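Local structure of putative cell invasion protein with MAC/Perforin domain (Bacteroides thetaiotaomicron VPI-5482, 3KK7) at residues G270-E282 with I313-Q325. The protein is of unestablished function but carries a membrane-attack complex/perforin (MACPF) domain and is named as a putative cell invasion protein. Residues are numbered along the deposited sequence; the frame is centred on the assembly and turned at random.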
loop_
_atom_site.group_PDB
_atom_site.type_symbol
_atom_site.label_atom_id
_atom_site.label_comp_id
_atom_site.label_asym_id
_atom_site.label_seq_id
_atom_site.Cartn_x
_atom_site.Cartn_y
_atom_site.Cartn_z
ATOM N N GLY A 270 5.845 37.615 14.799
ATOM C CA GLY A 270 5.028 36.828 15.729
ATOM C C GLY A 270 5.851 36.021 16.734
ATOM O O GLY A 270 7.007 35.693 16.467
ATOM N N ASN A 271 5.267 35.720 17.895
ATOM C CA ASN A 271 5.929 34.938 18.939
ATOM C C ASN A 271 5.204 33.629 19.084
ATOM O O ASN A 271 3.979 33.598 19.076
ATOM C CB ASN A 271 5.905 35.668 20.285
ATOM C CG ASN A 271 7.196 36.438 20.570
ATOM O OD1 ASN A 271 7.948 36.074 21.493
ATOM N ND2 ASN A 271 7.457 37.499 19.801
ATOM N N LEU A 272 5.953 32.544 19.207
ATOM C CA LEU A 272 5.356 31.218 19.350
ATOM C C LEU A 272 6.012 30.434 20.503
ATOM O O LEU A 272 7.241 30.325 20.592
ATOM C CB LEU A 272 5.446 30.439 18.026
ATOM C CG LEU A 272 4.880 29.012 18.035
ATOM C CD1 LEU A 272 3.387 29.069 18.250
ATOM C CD2 LEU A 272 5.225 28.254 16.764
ATOM N N SER A 273 5.191 29.884 21.382
ATOM C CA SER A 273 5.729 29.072 22.460
ATOM C C SER A 273 4.723 28.058 22.875
ATOM O O SER A 273 3.519 28.288 22.756
ATOM C CB SER A 273 6.098 29.924 23.664
ATOM O OG SER A 273 4.953 30.535 24.224
ATOM N N ILE A 274 5.235 26.933 23.363
ATOM C CA ILE A 274 4.404 25.857 23.909
ATOM C C ILE A 274 4.771 25.705 25.388
ATOM O O ILE A 274 5.919 25.957 25.765
ATOM C CB ILE A 274 4.619 24.558 23.138
ATOM C CG1 ILE A 274 3.632 23.496 23.565
ATOM C CG2 ILE A 274 6.037 24.055 23.324
ATOM C CD1 ILE A 274 3.709 22.252 22.663
ATOM N N GLY A 275 3.793 25.313 26.206
ATOM C CA GLY A 275 3.952 25.210 27.658
ATOM C C GLY A 275 3.062 26.232 28.341
ATOM O O GLY A 275 2.754 27.266 27.766
ATOM N N THR A 276 2.612 25.941 29.552
ATOM C CA THR A 276 1.825 26.895 30.321
ATOM C C THR A 276 2.720 27.521 31.393
ATOM O O THR A 276 3.810 27.019 31.681
ATOM C CB THR A 276 0.647 26.193 31.009
ATOM O OG1 THR A 276 1.144 25.106 31.790
ATOM C CG2 THR A 276 -0.304 25.641 30.011
ATOM N N LYS A 277 2.277 28.630 31.967
ATOM C CA LYS A 277 2.872 29.133 33.199
ATOM C C LYS A 277 1.745 29.703 34.016
ATOM O O LYS A 277 0.594 29.743 33.567
ATOM C CB LYS A 277 3.947 30.199 32.942
ATOM N N ARG A 278 2.078 30.097 35.231
ATOM C CA ARG A 278 1.184 30.862 36.098
ATOM C C ARG A 278 -0.333 30.525 35.939
ATOM O O ARG A 278 -0.739 29.394 36.201
ATOM C CB ARG A 278 1.485 32.374 35.929
ATOM N N GLU A 279 -1.146 31.500 35.499
ATOM C CA GLU A 279 -2.624 31.378 35.491
ATOM C C GLU A 279 -3.072 30.184 34.675
ATOM O O GLU A 279 -3.885 29.365 35.148
ATOM C CB GLU A 279 -3.275 32.657 34.957
ATOM N N ASN A 280 -2.498 30.042 33.481
ATOM C CA ASN A 280 -2.826 28.889 32.634
ATOM C C ASN A 280 -2.515 27.516 33.241
ATOM O O ASN A 280 -3.093 26.510 32.802
ATOM C CB ASN A 280 -2.179 28.999 31.245
ATOM C CG ASN A 280 -2.938 29.935 30.325
ATOM O OD1 ASN A 280 -3.214 31.069 30.681
ATOM N ND2 ASN A 280 -3.272 29.465 29.149
ATOM N N SER A 281 -1.619 27.452 34.226
ATOM C CA SER A 281 -1.243 26.159 34.790
ATOM C C SER A 281 -2.351 25.578 35.653
ATOM O O SER A 281 -2.595 24.378 35.625
ATOM C CB SER A 281 0.096 26.234 35.521
ATOM O OG SER A 281 1.147 26.254 34.549
ATOM N N GLU A 282 -3.048 26.447 36.376
ATOM C CA GLU A 282 -4.252 26.065 37.120
ATOM C C GLU A 282 -5.316 25.431 36.207
ATOM O O GLU A 282 -5.944 24.444 36.582
ATOM C CB GLU A 282 -4.820 27.293 37.813
ATOM C CG GLU A 282 -5.747 27.010 38.978
ATOM C CD GLU A 282 -5.551 28.020 40.128
ATOM O OE1 GLU A 282 -4.377 28.206 40.566
ATOM O OE2 GLU A 282 -6.561 28.616 40.590
ATOM N N ILE A 313 3.930 19.842 31.097
ATOM C CA ILE A 313 3.436 21.066 30.458
ATOM C C ILE A 313 3.540 22.312 31.343
ATOM O O ILE A 313 3.777 23.420 30.838
ATOM C CB ILE A 313 1.972 20.872 29.961
ATOM C CG1 ILE A 313 1.598 21.911 28.897
ATOM C CG2 ILE A 313 0.994 20.879 31.128
ATOM C CD1 ILE A 313 2.328 21.761 27.594
ATOM N N THR A 314 3.391 22.131 32.651
ATOM C CA THR A 314 3.460 23.242 33.586
ATOM C C THR A 314 4.890 23.547 34.067
ATOM O O THR A 314 5.113 24.560 34.710
ATOM C CB THR A 314 2.647 22.934 34.830
ATOM O OG1 THR A 314 3.309 21.909 35.582
ATOM C CG2 THR A 314 1.255 22.461 34.465
ATOM N N ASN A 315 5.844 22.666 33.785
ATOM C CA ASN A 315 7.205 22.825 34.276
ATOM C C ASN A 315 8.148 23.349 33.213
ATOM O O ASN A 315 9.061 24.111 33.522
ATOM C CB ASN A 315 7.737 21.493 34.803
ATOM C CG ASN A 315 9.060 21.644 35.572
ATOM O OD1 ASN A 315 9.177 22.450 36.527
ATOM N ND2 ASN A 315 10.050 20.829 35.184
ATOM N N TYR A 316 7.956 22.946 31.960
ATOM C CA TYR A 316 8.911 23.332 30.947
ATOM C C TYR A 316 8.256 23.883 29.700
ATOM O O TYR A 316 7.396 23.246 29.089
ATOM C CB TYR A 316 9.829 22.162 30.628
ATOM C CG TYR A 316 10.977 22.540 29.728
ATOM C CD1 TYR A 316 11.994 23.410 30.184
ATOM C CD2 TYR A 316 11.059 22.046 28.426
ATOM C CE1 TYR A 316 13.064 23.768 29.360
ATOM C CE2 TYR A 316 12.107 22.410 27.589
ATOM C CZ TYR A 316 13.110 23.269 28.063
ATOM O OH TYR A 316 14.144 23.628 27.236
ATOM N N SER A 317 8.688 25.085 29.334
ATOM C CA SER A 317 8.194 25.796 28.168
ATOM C C SER A 317 9.306 25.973 27.175
ATOM O O SER A 317 10.448 26.208 27.561
ATOM C CB SER A 317 7.684 27.177 28.568
ATOM O OG SER A 317 6.545 27.024 29.391
ATOM N N ILE A 318 8.943 25.885 25.900
ATOM C CA ILE A 318 9.861 26.038 24.805
ATOM C C ILE A 318 9.431 27.207 23.942
ATOM O O ILE A 318 8.274 27.269 23.536
ATOM C CB ILE A 318 9.843 24.821 23.915
ATOM C CG1 ILE A 318 10.013 23.541 24.748
ATOM C CG2 ILE A 318 10.922 24.962 22.840
ATOM C CD1 ILE A 318 9.897 22.238 23.911
ATOM N N ASP A 319 10.373 28.106 23.652
ATOM C CA ASP A 319 10.167 29.252 22.770
ATOM C C ASP A 319 10.460 28.808 21.339
ATOM O O ASP A 319 11.601 28.463 21.034
ATOM C CB ASP A 319 11.124 30.393 23.179
ATOM C CG ASP A 319 10.956 31.670 22.344
ATOM O OD1 ASP A 319 9.831 31.981 21.879
ATOM O OD2 ASP A 319 11.972 32.383 22.181
ATOM N N LEU A 320 9.445 28.797 20.472
ATOM C CA LEU A 320 9.675 28.485 19.071
ATOM C C LEU A 320 9.806 29.759 18.211
ATOM O O LEU A 320 9.773 29.683 16.973
ATOM C CB LEU A 320 8.582 27.560 18.528
ATOM C CG LEU A 320 8.546 26.172 19.186
ATOM C CD1 LEU A 320 7.257 25.425 18.829
ATOM C CD2 LEU A 320 9.783 25.378 18.828
ATOM N N THR A 321 9.988 30.921 18.841
ATOM C CA THR A 321 9.999 32.156 18.077
ATOM C C THR A 321 11.096 32.158 17.003
ATOM O O THR A 321 10.791 32.410 15.856
ATOM C CB THR A 321 10.019 33.410 18.972
ATOM O OG1 THR A 321 8.857 33.387 19.811
ATOM C CG2 THR A 321 10.002 34.689 18.130
ATOM N N PRO A 322 12.351 31.812 17.351
ATOM C CA PRO A 322 13.396 31.749 16.315
ATOM C C PRO A 322 13.036 30.810 15.180
ATOM O O PRO A 322 13.260 31.143 14.008
ATOM C CB PRO A 322 14.623 31.228 17.066
ATOM C CG PRO A 322 14.376 31.627 18.483
ATOM C CD PRO A 322 12.888 31.455 18.671
ATOM N N TRP A 323 12.492 29.642 15.518
ATOM C CA TRP A 323 12.080 28.699 14.488
ATOM C C TRP A 323 10.969 29.287 13.583
ATOM O O TRP A 323 11.015 29.152 12.355
ATOM C CB TRP A 323 11.629 27.375 15.101
ATOM C CG TRP A 323 11.036 26.493 14.117
ATOM C CD1 TRP A 323 11.690 25.660 13.250
ATOM C CD2 TRP A 323 9.647 26.344 13.847
ATOM N NE1 TRP A 323 10.777 24.991 12.463
ATOM C CE2 TRP A 323 9.517 25.395 12.818
ATOM C CE3 TRP A 323 8.501 26.901 14.393
ATOM C CZ2 TRP A 323 8.288 25.011 12.314
ATOM C CZ3 TRP A 323 7.286 26.519 13.900
ATOM C CH2 TRP A 323 7.184 25.577 12.869
ATOM N N LEU A 324 9.988 29.949 14.185
ATOM C CA LEU A 324 8.900 30.501 13.413
ATOM C C LEU A 324 9.460 31.497 12.414
ATOM O O LEU A 324 9.112 31.466 11.241
ATOM C CB LEU A 324 7.872 31.175 14.321
ATOM C CG LEU A 324 6.649 31.774 13.613
ATOM C CD1 LEU A 324 5.808 30.680 12.988
ATOM C CD2 LEU A 324 5.826 32.596 14.585
ATOM N N GLN A 325 10.357 32.366 12.859
ATOM C CA GLN A 325 10.870 33.377 11.965
ATOM C C GLN A 325 11.945 32.846 11.014
ATOM O O GLN A 325 12.319 33.522 10.077
ATOM C CB GLN A 325 11.303 34.630 12.726
ATOM C CG GLN A 325 12.438 34.472 13.676
ATOM C CD GLN A 325 12.564 35.671 14.626
ATOM O OE1 GLN A 325 11.556 36.220 15.097
ATOM N NE2 GLN A 325 13.805 36.072 14.920
#
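Ile313 turns its carbonyl to Thr276, whose backbone N donates to Ile313 O at 3.1 Å, while Ile313 CD1 lies 3.8 Å from Gly275 CA. Thr314 lays its methyl near Thr276 OG1 and Ser281 OG, two hydroxyls hydrogen-bonded to each other, OG1 to OG, at 3.0 Å. At Ser317 the chain runs close past Gly275, where glycine fits on two counts: at phi 114° any CB would press against the preceding carbonyl O, and Ser317 OG lies 3.6 Å from Gly275 CA. Ile318 and Ile274 then form an antiparallel hydrogen-bonded pair, with Ile274 N to Ile318 O at 3.1 Å and Ile318 N to Ile274 O at 3.0 Å. Their branched side chains lie alongside each other, facing strands 220-230 and 288-298. With Asp319 CG opposite the backbone N (chi1 -178°), the carboxylate reaches forward to Thr321, whose OG1 donates to Asp319 OD1 on the syn side at 2.7 Å. Leu320, the N-cap residue, donates its backbone N to Leu272 O. Leu272 CD2 meets the Trp323 ring edge at CZ3, and Leu324 CD2 packs on Leu272 CB; apolar groups suit this buried leucine. Thr321 OG1 also accepts from Leu272 N at 3.1 Å, so it carries the hydrogen bonding of strand 271-274, central between 251-254 and 318-319 in a small antiparallel sheet, into the first turn of helix 321-326.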